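PDB 1W5T: ORC1-type DNA replication protein 2, which binds DNA and ATP as a Cdc6/Orc-type AAA+ ATPase and takes part in the regulation of DNA replication. Local coordinates for residues A33-Y38 and K70-R75; N40-G45 and L85-A90; A128-L133 and N178-L183. One frame throughout, in Å; residues are numbered along the deposited sequence.

Contact 1 of 3, residues A33-Y38 and K70-R75; sequences ALARIY and KFTVKR
Leu34 and Ala35 meet Thr72 where helix 28-43 lies against helix 65-82, the helix that begins in the ATP-binding loop of this AAA+ ATPase domain. The ATP-binding residues Gly62 to Thr67 span the loop and the first turn of this helix, so Thr72 belongs to the turns just beyond the nucleotide site, with its side chain about 10 Å from the bound ATP analogue. The two helices come close here: the CA atoms of Ala35 and Thr72 are 5.6 Å apart, a spacing consistent with the small side chains of Ala35 and Thr72.

The methyl of Thr72 does most of the touching. CG2 of Thr72 lies 3.7 Å from CB of Leu34 and 3.8 Å from the backbone N of Ala35, so it rests against the first helix where one residue joins the next. CB of Ala35 flanks it more loosely, 4.4 Å from CG2 of Thr72. The leucine crosses the threonine at about a right angle, and CD1 of Leu34 ends 3.9 Å from OG1 of Thr72.

With OG1 anti to the carbonyl carbon (chi1 -72°), the hydroxyl of Thr72 stays beside its own backbone and hydrogen-bonds to the carbonyl oxygen of Leu68, one turn earlier. The methyl is thereby left to face the neighbouring helix, and the buried hydroxyl is satisfied without a partner from that helix.

Both helices lie on the parallel sheet. Leu34 also reaches Ile54 on strand 51-56 and Phe208 and Leu210 on strand 206-212, while Val73 packs on Leu141 and Ile143 of strand 139-145. The pair thus spans central and outer strands.

Contact 2 of 3, residues N40-G45 and L85-A90; sequences NRLLSG and LTVKQA
Leu42, in the last turn of helix 28-43, reaches across to Leu85, just before strand 87-93, and to Val87, its first residue. CB of Leu42 is still well back, 5.1 Å from CD1 of Leu85. CG of Leu42 closes part of the gap, to 4.5 Å from CD1 of Leu85. The branch point then divides the work. CD1 of Leu42 meets CD1 of Leu85 at 3.7 Å and, on the strand proper, CG1 of Val87 at 4.2 Å. CD2 of Leu42 sits beside CD1 of Leu85 at 4.1 Å. CG is anti to the backbone N (chi1 -154°), which sends the leucine out from the helix so that it and Leu85 meet tip to tip.

Leu43 adds a second, more exposed touch. Its CB does not point at the strand, but the chain bends back until CD1 of Leu43 is 3.8 Å from CD1 of Leu85; these two side chains cross obliquely. A single methyl of Leu85 is therefore gripped by both leucines of the helix end, in a wholly apolar contact.

Gly45, with its positive phi of 76°, is the C-prime residue of the Schellman motif that ends the helix, and N of Gly45 makes a weak bond of 3.3 Å to O of Leu42.

Strand 87-93 is the outermost strand of the parallel sheet on this side, paired with strand 139-145 through backbone bonds such as Lys88 with Tyr139 and Leu141. Helix 65-82 packs alongside: Ala80 touches both Leu42 and Val87, and Ser77 OG bonds the carbonyl oxygen of Val87. Tyr139 meets Leu42, Leu85 and Val87, completing the small apolar cluster.

Contact 3 of 3, residues A128-L133 and N178-L183; sequences ALVDNL and NRIGFL
Leu133 and Val130, on helix 122-136, pack over Arg179, just before strand 180-186, and Ile180, its first residue. The closest apolar touch is Leu133 CD1 to Ile180 CG1, 3.7 Å, with the two side chains crossing at about a right angle. Val130 lies across the same isoleucine farther out, its CG2 4.0 Å from Ile180 CD1. Ile180 holds CG1 anti to its carbonyl carbon (chi1 -54°), and that branch carries CD1 out between the two helix residues.

Arg179 uses its carbon chain as well as its charge. The chain is extended from CG to NE and runs past Leu133, near the end of helix 122-136: CD of Arg179 is 3.6 Å from O of Leu133 and 4.0 Å from CB of Leu133. That oxygen, O of Leu133, lies over one face of the guanidinium group, 3.8 Å from NE of Arg179. It therefore meets the flat group from above, an approach that may still be electrostatically favourable.

In the next shell, the guanidinium is fixed by partners beyond the helix. NH2 forms a salt bridge with Asp175, NH1 a hydrogen bond with OD1 of Asn137, and the ring of Tyr139 adds a cation-pi contact. A leucine in place of Arg179 would probably leave Asp175 without its countercharge and Asn137 without its donor, setting both free to turn.

Backbone bonds from Arg179 and Gly181 to Leu140 hold this strand end against strand 139-145, and Leu133 itself touches Leu140. Helix 122-136 precedes strand 139-145 in the chain and lies over the sheet on the same face as helix 158-165, whose Leu164 and Leu165 meet Phe182, one strand residue beyond Gly181.

How the contacts relate
Contacts 1 and 3 are buried, whereas contact 2 is partly exposed at the edge of the domain. Contacts 1 and 2 share helix 28-43: its middle meets helix 65-82 and its end meets the outermost strand 87-93. Contact 3 lies across the sheet from them, and Tyr38 of contact 1 is tied to it by a 2.6 Å probable hydrogen bond from Tyr38 OH to Phe182 O. Chemistry follows place. Nearest the nucleotide site, two helices meet closely at an alanine and a threonine, at the edge methyls simply meet, and on the far face apolar packing is joined by an arginine's charge. Tyr139 touches residues of both contacts 2 and 3.

Contact 1 of 3, residues A33-Y38 and K70-R75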
ATOM      1  N   ALA A  33      -2.381  14.649 -11.373  1.00 15.81           N
ATOM      2  CA  ALA A  33      -3.763  14.367 -11.715  1.00 15.74           C
ATOM      3  C   ALA A  33      -4.621  14.431 -10.489  1.00 15.67           C
ATOM      4  O   ALA A  33      -5.693  15.018 -10.545  1.00 15.63           O
ATOM      5  CB  ALA A  33      -3.910  12.976 -12.386  1.00 14.90           C
ATOM      6  N   LEU A  34      -4.133  13.827  -9.399  1.00 15.25           N
ATOM      7  CA  LEU A  34      -4.797  13.831  -8.112  1.00 15.15           C
ATOM      8  C   LEU A  34      -4.846  15.232  -7.549  1.00 15.23           C
ATOM      9  O   LEU A  34      -5.862  15.656  -7.027  1.00 15.03           O
ATOM     10  CB  LEU A  34      -4.042  12.962  -7.120  1.00 14.53           C
ATOM     11  CG  LEU A  34      -4.473  11.529  -6.917  1.00 16.68           C
ATOM     12  CD1 LEU A  34      -3.610  10.970  -5.789  1.00 18.60           C
ATOM     13  CD2 LEU A  34      -5.924  11.442  -6.566  1.00 17.14           C
ATOM     14  N   ALA A  35      -3.722  15.932  -7.617  1.00 15.11           N
ATOM     15  CA  ALA A  35      -3.678  17.304  -7.120  1.00 15.73           C
ATOM     16  C   ALA A  35      -4.702  18.161  -7.850  1.00 15.58           C
ATOM     17  O   ALA A  35      -5.515  18.817  -7.226  1.00 16.13           O
ATOM     18  CB  ALA A  35      -2.288  17.868  -7.272  1.00 14.72           C
ATOM     19  N   ARG A  36      -4.705  18.082  -9.174  1.00 16.78           N
ATOM     20  CA  ARG A  36      -5.671  18.796 -10.023  1.00 17.82           C
ATOM     21  C   ARG A  36      -7.148  18.551  -9.726  1.00 17.26           C
ATOM     22  O   ARG A  36      -7.940  19.476  -9.823  1.00 17.63           O
ATOM     23  CB  ARG A  36      -5.391  18.540 -11.502  1.00 17.98           C
ATOM     24  CG  ARG A  36      -4.632  19.645 -12.217  1.00 22.31           C
ATOM     25  CD  ARG A  36      -4.817  21.095 -11.660  1.00 30.29           C
ATOM     26  NE  ARG A  36      -3.509  21.728 -11.371  1.00 35.54           N
ATOM     27  CZ  ARG A  36      -3.294  23.034 -11.156  1.00 37.99           C
ATOM     28  NH1 ARG A  36      -4.305  23.910 -11.179  1.00 39.84           N
ATOM     29  NH2 ARG A  36      -2.050  23.469 -10.911  1.00 39.13           N
ATOM     30  N   ILE A  37      -7.536  17.335  -9.350  1.00 17.33           N
ATOM     31  CA  ILE A  37      -8.947  17.118  -9.038  1.00 17.63           C
ATOM     32  C   ILE A  37      -9.345  17.933  -7.852  1.00 18.30           C
ATOM     33  O   ILE A  37     -10.392  18.593  -7.881  1.00 19.15           O
ATOM     34  CB  ILE A  37      -9.235  15.656  -8.805  1.00 18.32           C
ATOM     35  CG1 ILE A  37      -9.227  14.955 -10.150  1.00 17.79           C
ATOM     36  CG2 ILE A  37     -10.586  15.439  -8.060  1.00 16.36           C
ATOM     37  CD1 ILE A  37      -8.626  13.618 -10.050  1.00 19.50           C
ATOM     38  N   TYR A  38      -8.483  17.939  -6.829  1.00 18.21           N
ATOM     39  CA  TYR A  38      -8.741  18.784  -5.670  1.00 18.42           C
ATOM     40  C   TYR A  38      -8.731  20.253  -6.049  1.00 19.01           C
ATOM     41  O   TYR A  38      -9.730  20.928  -5.810  1.00 19.80           O
ATOM     42  CB  TYR A  38      -7.766  18.491  -4.544  1.00 17.96           C
ATOM     43  CG  TYR A  38      -7.891  17.085  -4.015  1.00 16.29           C
ATOM     44  CD1 TYR A  38      -6.876  16.158  -4.247  1.00 14.68           C
ATOM     45  CD2 TYR A  38      -9.023  16.676  -3.290  1.00 13.93           C
ATOM     46  CE1 TYR A  38      -6.974  14.832  -3.774  1.00 15.94           C
ATOM     47  CE2 TYR A  38      -9.135  15.352  -2.798  1.00 15.13           C
ATOM     48  CZ  TYR A  38      -8.102  14.453  -3.042  1.00 15.13           C
ATOM     49  OH  TYR A  38      -8.181  13.201  -2.564  1.00 15.10           O
ATOM     50  N   LYS A  70       0.934  11.582   0.441  1.00 11.93           N
ATOM     51  CA  LYS A  70       1.440  12.720   1.183  1.00 12.74           C
ATOM     52  C   LYS A  70       2.034  13.732   0.262  1.00 12.89           C
ATOM     53  O   LYS A  70       1.840  14.916   0.463  1.00 13.08           O
ATOM     54  CB  LYS A  70       2.466  12.346   2.221  1.00 13.13           C
ATOM     55  CG  LYS A  70       1.931  11.640   3.393  1.00 14.76           C
ATOM     56  CD  LYS A  70       3.104  11.147   4.221  1.00 17.56           C
ATOM     57  CE  LYS A  70       2.694  10.984   5.669  1.00 19.15           C
ATOM     58  NZ  LYS A  70       3.708  10.143   6.326  1.00 22.49           N
ATOM     59  N   PHE A  71       2.734  13.289  -0.770  1.00 12.73           N
ATOM     60  CA  PHE A  71       3.285  14.253  -1.697  1.00 13.04           C
ATOM     61  C   PHE A  71       2.178  15.079  -2.353  1.00 13.50           C
ATOM     62  O   PHE A  71       2.342  16.272  -2.512  1.00 13.38           O
ATOM     63  CB  PHE A  71       4.176  13.576  -2.744  1.00 12.41           C
ATOM     64  CG  PHE A  71       4.790  14.536  -3.723  1.00 12.00           C
ATOM     65  CD1 PHE A  71       5.988  15.165  -3.432  1.00 10.86           C
ATOM     66  CD2 PHE A  71       4.187  14.773  -4.979  1.00 12.32           C
ATOM     67  CE1 PHE A  71       6.569  16.059  -4.354  1.00 11.46           C
ATOM     68  CE2 PHE A  71       4.781  15.631  -5.924  1.00 11.50           C
ATOM     69  CZ  PHE A  71       5.952  16.306  -5.594  1.00 11.80           C
ATOM     70  N   THR A  72       1.069  14.424  -2.729  1.00 13.68           N
ATOM     71  CA  THR A  72      -0.032  15.060  -3.450  1.00 13.71           C
ATOM     72  C   THR A  72      -0.677  16.191  -2.638  1.00 14.71           C
ATOM     73  O   THR A  72      -0.947  17.302  -3.144  1.00 14.43           O
ATOM     74  CB  THR A  72      -1.078  13.989  -3.745  1.00 13.58           C
ATOM     75  OG1 THR A  72      -0.565  13.138  -4.760  1.00 11.72           O
ATOM     76  CG2 THR A  72      -2.302  14.598  -4.355  1.00 13.01           C
ATOM     77  N   VAL A  73      -0.928  15.876  -1.369  1.00 14.91           N
ATOM     78  CA  VAL A  73      -1.548  16.794  -0.464  1.00 16.01           C
ATOM     79  C   VAL A  73      -0.610  17.988  -0.265  1.00 17.09           C
ATOM     80  O   VAL A  73      -1.043  19.164  -0.239  1.00 17.03           O
ATOM     81  CB  VAL A  73      -1.901  16.077   0.861  1.00 16.23           C
ATOM     82  CG1 VAL A  73      -2.274  17.081   1.931  1.00 15.39           C
ATOM     83  CG2 VAL A  73      -3.062  15.060   0.597  1.00 14.48           C
ATOM     84  N   LYS A  74       0.679  17.683  -0.179  1.00 17.43           N
ATOM     85  CA  LYS A  74       1.695  18.720  -0.103  1.00 18.77           C
ATOM     86  C   LYS A  74       1.585  19.658  -1.306  1.00 18.88           C
ATOM     87  O   LYS A  74       1.514  20.880  -1.125  1.00 19.96           O
ATOM     88  CB  LYS A  74       3.102  18.122   0.052  1.00 18.98           C
ATOM     89  CG  LYS A  74       4.199  19.129   0.358  1.00 22.18           C
ATOM     90  CD  LYS A  74       5.578  18.425   0.521  1.00 28.57           C
ATOM     91  CE  LYS A  74       6.291  18.113  -0.841  1.00 31.91           C
ATOM     92  NZ  LYS A  74       7.382  17.049  -0.779  1.00 29.52           N
ATOM     93  N   ARG A  75       1.510  19.100  -2.507  1.00 18.41           N
ATOM     94  CA  ARG A  75       1.280  19.911  -3.719  1.00 18.62           C
ATOM     95  C   ARG A  75      -0.012  20.710  -3.735  1.00 17.66           C
ATOM     96  O   ARG A  75      -0.007  21.854  -4.139  1.00 16.86           O
ATOM     97  CB  ARG A  75       1.413  19.052  -4.994  1.00 18.89           C
ATOM     98  CG  ARG A  75       2.872  18.580  -5.184  1.00 22.01           C
ATOM     99  CD  ARG A  75       3.825  19.693  -5.581  1.00 28.27           C
ATOM    100  NE  ARG A  75       3.405  20.241  -6.868  1.00 37.02           N
ATOM    101  CZ  ARG A  75       2.820  21.425  -7.140  1.00 39.26           C
ATOM    102  NH1 ARG A  75       2.580  22.361  -6.213  1.00 39.11           N
ATOM    103  NH2 ARG A  75       2.493  21.658  -8.415  1.00 40.37           N
TER

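Contact 2 of 3, residues N40-G45 and L85-A90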
ATOM      1  N   ASN A  40      -8.955  21.924  -8.967  1.00 20.55           N
ATOM      2  CA  ASN A  40     -10.063  22.309  -9.846  1.00 21.69           C
ATOM      3  C   ASN A  40     -11.315  22.780  -9.095  1.00 22.13           C
ATOM      4  O   ASN A  40     -11.913  23.785  -9.462  1.00 22.15           O
ATOM      5  CB  ASN A  40     -10.497  21.123 -10.746  1.00 20.96           C
ATOM      6  CG  ASN A  40      -9.539  20.849 -11.861  1.00 20.86           C
ATOM      7  OD1 ASN A  40      -9.646  19.814 -12.516  1.00 22.75           O
ATOM      8  ND2 ASN A  40      -8.604  21.767 -12.108  1.00 20.01           N
ATOM      9  N   ARG A  41     -11.743  21.984  -8.108  1.00 22.89           N
ATOM     10  CA  ARG A  41     -12.861  22.339  -7.226  1.00 23.66           C
ATOM     11  C   ARG A  41     -12.492  23.588  -6.404  1.00 24.08           C
ATOM     12  O   ARG A  41     -13.278  24.505  -6.276  1.00 24.44           O
ATOM     13  CB  ARG A  41     -13.200  21.147  -6.331  1.00 23.47           C
ATOM     14  CG  ARG A  41     -14.356  21.346  -5.378  1.00 25.39           C
ATOM     15  CD  ARG A  41     -15.685  20.641  -5.739  1.00 28.56           C
ATOM     16  NE  ARG A  41     -15.575  19.432  -6.519  1.00 29.25           N
ATOM     17  CZ  ARG A  41     -16.528  18.827  -7.207  1.00 31.00           C
ATOM     18  NH1 ARG A  41     -16.197  17.698  -7.814  1.00 29.63           N
ATOM     19  NH2 ARG A  41     -17.771  19.314  -7.325  1.00 32.15           N
ATOM     20  N   LEU A  42     -11.265  23.638  -5.891  1.00 24.46           N
ATOM     21  CA  LEU A  42     -10.898  24.680  -4.952  1.00 24.79           C
ATOM     22  C   LEU A  42     -10.618  26.019  -5.622  1.00 24.63           C
ATOM     23  O   LEU A  42     -11.006  27.041  -5.117  1.00 24.34           O
ATOM     24  CB  LEU A  42      -9.699  24.207  -4.145  1.00 24.49           C
ATOM     25  CG  LEU A  42      -9.318  24.670  -2.747  1.00 25.18           C
ATOM     26  CD1 LEU A  42      -7.893  25.203  -2.834  1.00 25.45           C
ATOM     27  CD2 LEU A  42     -10.297  25.642  -2.102  1.00 24.57           C
ATOM     28  N   LEU A  43      -9.903  25.997  -6.735  1.00 25.57           N
ATOM     29  CA  LEU A  43      -9.512  27.217  -7.429  1.00 26.53           C
ATOM     30  C   LEU A  43     -10.678  27.825  -8.246  1.00 26.82           C
ATOM     31  O   LEU A  43     -10.573  28.937  -8.731  1.00 26.66           O
ATOM     32  CB  LEU A  43      -8.326  26.943  -8.334  1.00 26.43           C
ATOM     33  CG  LEU A  43      -6.940  27.303  -7.828  1.00 27.39           C
ATOM     34  CD1 LEU A  43      -6.787  27.308  -6.285  1.00 27.57           C
ATOM     35  CD2 LEU A  43      -5.945  26.374  -8.458  1.00 28.09           C
ATOM     36  N   SER A  44     -11.782  27.086  -8.362  1.00 26.97           N
ATOM     37  CA  SER A  44     -13.001  27.594  -8.978  1.00 26.91           C
ATOM     38  C   SER A  44     -14.073  28.028  -7.958  1.00 27.22           C
ATOM     39  O   SER A  44     -15.245  28.161  -8.328  1.00 27.63           O
ATOM     40  CB  SER A  44     -13.585  26.532  -9.886  1.00 26.87           C
ATOM     41  OG  SER A  44     -14.485  25.708  -9.174  1.00 27.14           O
ATOM     42  N   GLY A  45     -13.684  28.229  -6.691  1.00 27.02           N
ATOM     43  CA  GLY A  45     -14.578  28.774  -5.667  1.00 26.49           C
ATOM     44  C   GLY A  45     -15.599  27.796  -5.121  1.00 26.72           C
ATOM     45  O   GLY A  45     -16.468  28.156  -4.335  1.00 26.68           O
ATOM     46  N   LEU A  85      -4.978  30.754  -0.467  1.00 25.74           N
ATOM     47  CA  LEU A  85      -6.131  30.067   0.136  1.00 25.28           C
ATOM     48  C   LEU A  85      -6.070  29.467   1.593  1.00 25.59           C
ATOM     49  O   LEU A  85      -7.029  29.720   2.422  1.00 25.84           O
ATOM     50  CB  LEU A  85      -6.702  29.062  -0.855  1.00 24.81           C
ATOM     51  CG  LEU A  85      -7.558  29.808  -1.891  1.00 24.62           C
ATOM     52  CD1 LEU A  85      -8.004  28.927  -3.016  1.00 21.61           C
ATOM     53  CD2 LEU A  85      -8.772  30.443  -1.243  1.00 22.93           C
ATOM     54  N   THR A  86      -4.986  28.711   1.873  1.00 23.45           N
ATOM     55  CA  THR A  86      -4.733  27.912   3.113  1.00 22.00           C
ATOM     56  C   THR A  86      -5.358  26.500   3.220  1.00 21.08           C
ATOM     57  O   THR A  86      -6.492  26.332   3.678  1.00 21.80           O
ATOM     58  CB  THR A  86      -4.876  28.673   4.488  1.00 21.99           C
ATOM     59  OG1 THR A  86      -4.273  29.966   4.437  1.00 21.98           O
ATOM     60  CG2 THR A  86      -4.016  27.968   5.593  1.00 22.49           C
ATOM     61  N   VAL A  87      -4.614  25.474   2.815  1.00 18.74           N
ATOM     62  CA  VAL A  87      -5.086  24.133   3.061  1.00 17.02           C
ATOM     63  C   VAL A  87      -4.160  23.406   4.022  1.00 16.14           C
ATOM     64  O   VAL A  87      -2.943  23.347   3.822  1.00 14.90           O
ATOM     65  CB  VAL A  87      -5.514  23.308   1.762  1.00 17.68           C
ATOM     66  CG1 VAL A  87      -5.537  24.152   0.487  1.00 17.31           C
ATOM     67  CG2 VAL A  87      -4.735  22.019   1.585  1.00 17.79           C
ATOM     68  N   LYS A  88      -4.771  22.916   5.091  1.00 14.81           N
ATOM     69  CA  LYS A  88      -4.094  22.104   6.060  1.00 15.69           C
ATOM     70  C   LYS A  88      -4.188  20.664   5.665  1.00 14.94           C
ATOM     71  O   LYS A  88      -5.086  20.259   4.944  1.00 13.72           O
ATOM     72  CB  LYS A  88      -4.668  22.285   7.481  1.00 16.93           C
ATOM     73  CG  LYS A  88      -5.721  23.394   7.662  1.00 19.53           C
ATOM     74  CD  LYS A  88      -5.278  24.441   8.699  1.00 18.78           C
ATOM     75  CE  LYS A  88      -5.215  23.897  10.172  1.00 16.65           C
ATOM     76  NZ  LYS A  88      -3.924  24.391  10.899  1.00 14.17           N
ATOM     77  N   GLN A  89      -3.230  19.900   6.163  1.00 15.37           N
ATOM     78  CA  GLN A  89      -3.061  18.492   5.827  1.00 15.62           C
ATOM     79  C   GLN A  89      -3.201  17.681   7.106  1.00 15.43           C
ATOM     80  O   GLN A  89      -2.696  18.061   8.150  1.00 15.02           O
ATOM     81  CB  GLN A  89      -1.692  18.284   5.175  1.00 16.57           C
ATOM     82  CG  GLN A  89      -1.263  19.475   4.230  1.00 19.45           C
ATOM     83  CD  GLN A  89       0.218  19.483   3.786  1.00 24.82           C
ATOM     84  OE1 GLN A  89       0.760  18.470   3.335  1.00 28.67           O
ATOM     85  NE2 GLN A  89       0.848  20.646   3.871  1.00 25.56           N
ATOM     86  N   ALA A  90      -3.923  16.576   7.062  1.00 14.26           N
ATOM     87  CA  ALA A  90      -3.925  15.761   8.244  1.00 14.50           C
ATOM     88  C   ALA A  90      -3.719  14.370   7.746  1.00 14.37           C
ATOM     89  O   ALA A  90      -4.277  14.006   6.718  1.00 14.84           O
ATOM     90  CB  ALA A  90      -5.237  15.887   9.059  1.00 13.76           C
TER

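Contact 3 of 3, residues A128-L133 and N178-L183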
ATOM      1  N   ALA A 128     -17.389  20.701  15.161  1.00 19.57           N
ATOM      2  CA  ALA A 128     -16.445  21.720  15.688  1.00 19.76           C
ATOM      3  C   ALA A 128     -15.316  22.017  14.678  1.00 19.44           C
ATOM      4  O   ALA A 128     -14.848  23.165  14.522  1.00 19.45           O
ATOM      5  CB  ALA A 128     -15.867  21.285  17.010  1.00 18.83           C
ATOM      6  N   LEU A 129     -14.926  20.951  13.991  1.00 19.01           N
ATOM      7  CA  LEU A 129     -13.968  20.986  12.884  1.00 19.03           C
ATOM      8  C   LEU A 129     -14.503  21.858  11.769  1.00 17.92           C
ATOM      9  O   LEU A 129     -13.828  22.796  11.348  1.00 17.71           O
ATOM     10  CB  LEU A 129     -13.700  19.564  12.390  1.00 18.62           C
ATOM     11  CG  LEU A 129     -12.344  19.092  11.875  1.00 21.13           C
ATOM     12  CD1 LEU A 129     -11.148  19.955  12.295  1.00 19.39           C
ATOM     13  CD2 LEU A 129     -12.162  17.574  12.301  1.00 20.93           C
ATOM     14  N   VAL A 130     -15.726  21.577  11.326  1.00 17.47           N
ATOM     15  CA  VAL A 130     -16.381  22.391  10.309  1.00 17.81           C
ATOM     16  C   VAL A 130     -16.474  23.858  10.723  1.00 18.25           C
ATOM     17  O   VAL A 130     -16.142  24.727   9.946  1.00 18.84           O
ATOM     18  CB  VAL A 130     -17.736  21.833   9.938  1.00 17.82           C
ATOM     19  CG1 VAL A 130     -18.596  22.886   9.202  1.00 17.06           C
ATOM     20  CG2 VAL A 130     -17.546  20.608   9.034  1.00 17.75           C
ATOM     21  N   ASP A 131     -16.895  24.122  11.954  1.00 18.84           N
ATOM     22  CA  ASP A 131     -16.909  25.473  12.490  1.00 19.70           C
ATOM     23  C   ASP A 131     -15.550  26.175  12.537  1.00 18.73           C
ATOM     24  O   ASP A 131     -15.449  27.310  12.057  1.00 18.89           O
ATOM     25  CB  ASP A 131     -17.536  25.501  13.868  1.00 20.83           C
ATOM     26  CG  ASP A 131     -18.685  26.443  13.927  1.00 26.09           C
ATOM     27  OD1 ASP A 131     -19.470  26.429  12.952  1.00 31.35           O
ATOM     28  OD2 ASP A 131     -18.869  27.243  14.891  1.00 30.15           O
ATOM     29  N   ASN A 132     -14.515  25.520  13.088  1.00 17.54           N
ATOM     30  CA  ASN A 132     -13.142  26.119  13.142  1.00 16.26           C
ATOM     31  C   ASN A 132     -12.562  26.396  11.748  1.00 14.78           C
ATOM     32  O   ASN A 132     -11.886  27.382  11.546  1.00 14.63           O
ATOM     33  CB  ASN A 132     -12.148  25.228  13.913  1.00 16.33           C
ATOM     34  CG  ASN A 132     -12.323  25.305  15.426  1.00 18.59           C
ATOM     35  OD1 ASN A 132     -11.587  26.012  16.122  1.00 18.65           O
ATOM     36  ND2 ASN A 132     -13.300  24.552  15.947  1.00 19.71           N
ATOM     37  N   LEU A 133     -12.828  25.517  10.789  1.00 13.97           N
ATOM     38  CA  LEU A 133     -12.355  25.729   9.416  1.00 13.29           C
ATOM     39  C   LEU A 133     -13.061  26.946   8.806  1.00 13.67           C
ATOM     40  O   LEU A 133     -12.454  27.735   8.058  1.00 14.39           O
ATOM     41  CB  LEU A 133     -12.529  24.470   8.555  1.00 12.01           C
ATOM     42  CG  LEU A 133     -11.577  23.285   8.875  1.00 11.10           C
ATOM     43  CD1 LEU A 133     -12.142  21.981   8.280  1.00  4.94           C
ATOM     44  CD2 LEU A 133     -10.051  23.485   8.404  1.00  5.88           C
ATOM     45  N   ASN A 178     -17.869  24.230   1.434  1.00 18.11           N
ATOM     46  CA  ASN A 178     -17.306  22.904   1.737  1.00 17.17           C
ATOM     47  C   ASN A 178     -15.792  23.011   1.954  1.00 16.77           C
ATOM     48  O   ASN A 178     -15.071  23.485   1.052  1.00 16.30           O
ATOM     49  CB  ASN A 178     -17.573  21.951   0.577  1.00 16.91           C
ATOM     50  CG  ASN A 178     -19.082  21.744   0.301  1.00 18.64           C
ATOM     51  OD1 ASN A 178     -19.936  22.031   1.139  1.00 20.36           O
ATOM     52  ND2 ASN A 178     -19.393  21.250  -0.872  1.00 16.15           N
ATOM     53  N   ARG A 179     -15.291  22.553   3.105  1.00 15.72           N
ATOM     54  CA  ARG A 179     -13.875  22.783   3.426  1.00 15.92           C
ATOM     55  C   ARG A 179     -13.079  21.551   3.820  1.00 15.72           C
ATOM     56  O   ARG A 179     -12.002  21.683   4.392  1.00 16.25           O
ATOM     57  CB  ARG A 179     -13.746  23.826   4.544  1.00 16.43           C
ATOM     58  CG  ARG A 179     -14.560  25.077   4.341  1.00 15.94           C
ATOM     59  CD  ARG A 179     -14.170  26.139   5.325  1.00 18.80           C
ATOM     60  NE  ARG A 179     -14.823  27.395   5.063  1.00 17.57           N
ATOM     61  CZ  ARG A 179     -14.298  28.451   4.500  1.00 20.35           C
ATOM     62  NH1 ARG A 179     -13.027  28.507   4.076  1.00 20.32           N
ATOM     63  NH2 ARG A 179     -15.097  29.503   4.363  1.00 22.07           N
ATOM     64  N   ILE A 180     -13.602  20.367   3.519  1.00 15.42           N
ATOM     65  CA  ILE A 180     -12.929  19.103   3.871  1.00 14.98           C
ATOM     66  C   ILE A 180     -12.955  18.150   2.683  1.00 14.80           C
ATOM     67  O   ILE A 180     -14.034  17.829   2.172  1.00 15.91           O
ATOM     68  CB  ILE A 180     -13.597  18.385   5.072  1.00 14.35           C
ATOM     69  CG1 ILE A 180     -13.718  19.295   6.288  1.00 13.14           C
ATOM     70  CG2 ILE A 180     -12.734  17.185   5.497  1.00 14.49           C
ATOM     71  CD1 ILE A 180     -14.446  18.638   7.399  1.00 12.09           C
ATOM     72  N   GLY A 181     -11.785  17.708   2.238  1.00 13.56           N
ATOM     73  CA  GLY A 181     -11.716  16.655   1.245  1.00 12.65           C
ATOM     74  C   GLY A 181     -10.924  15.477   1.778  1.00 12.23           C
ATOM     75  O   GLY A 181     -10.322  15.556   2.843  1.00 12.73           O
ATOM     76  N   PHE A 182     -10.903  14.389   1.018  1.00 11.79           N
ATOM     77  CA  PHE A 182     -10.343  13.137   1.478  1.00 11.44           C
ATOM     78  C   PHE A 182      -9.520  12.451   0.442  1.00 10.69           C
ATOM     79  O   PHE A 182      -9.860  12.452  -0.714  1.00 11.59           O
ATOM     80  CB  PHE A 182     -11.457  12.184   1.880  1.00 11.48           C
ATOM     81  CG  PHE A 182     -12.162  12.590   3.120  1.00 10.17           C
ATOM     82  CD1 PHE A 182     -13.357  13.249   3.043  1.00  8.84           C
ATOM     83  CD2 PHE A 182     -11.632  12.299   4.369  1.00  9.08           C
ATOM     84  CE1 PHE A 182     -14.040  13.609   4.185  1.00 10.67           C
ATOM     85  CE2 PHE A 182     -12.302  12.702   5.528  1.00  8.95           C
ATOM     86  CZ  PHE A 182     -13.513  13.350   5.421  1.00  9.76           C
ATOM     87  N   LEU A 183      -8.429  11.854   0.885  1.00  9.74           N
ATOM     88  CA  LEU A 183      -7.633  10.995   0.050  1.00  9.26           C
ATOM     89  C   LEU A 183      -7.549   9.699   0.838  1.00  9.35           C
ATOM     90  O   LEU A 183      -6.915   9.655   1.900  1.00  9.17           O
ATOM     91  CB  LEU A 183      -6.255  11.598  -0.130  1.00  8.36           C
ATOM     92  CG  LEU A 183      -5.556  11.371  -1.464  1.00 10.06           C
ATOM     93  CD1 LEU A 183      -4.070  11.480  -1.354  1.00  4.82           C
ATOM     94  CD2 LEU A 183      -5.969  10.151  -2.277  1.00  6.27           C
TER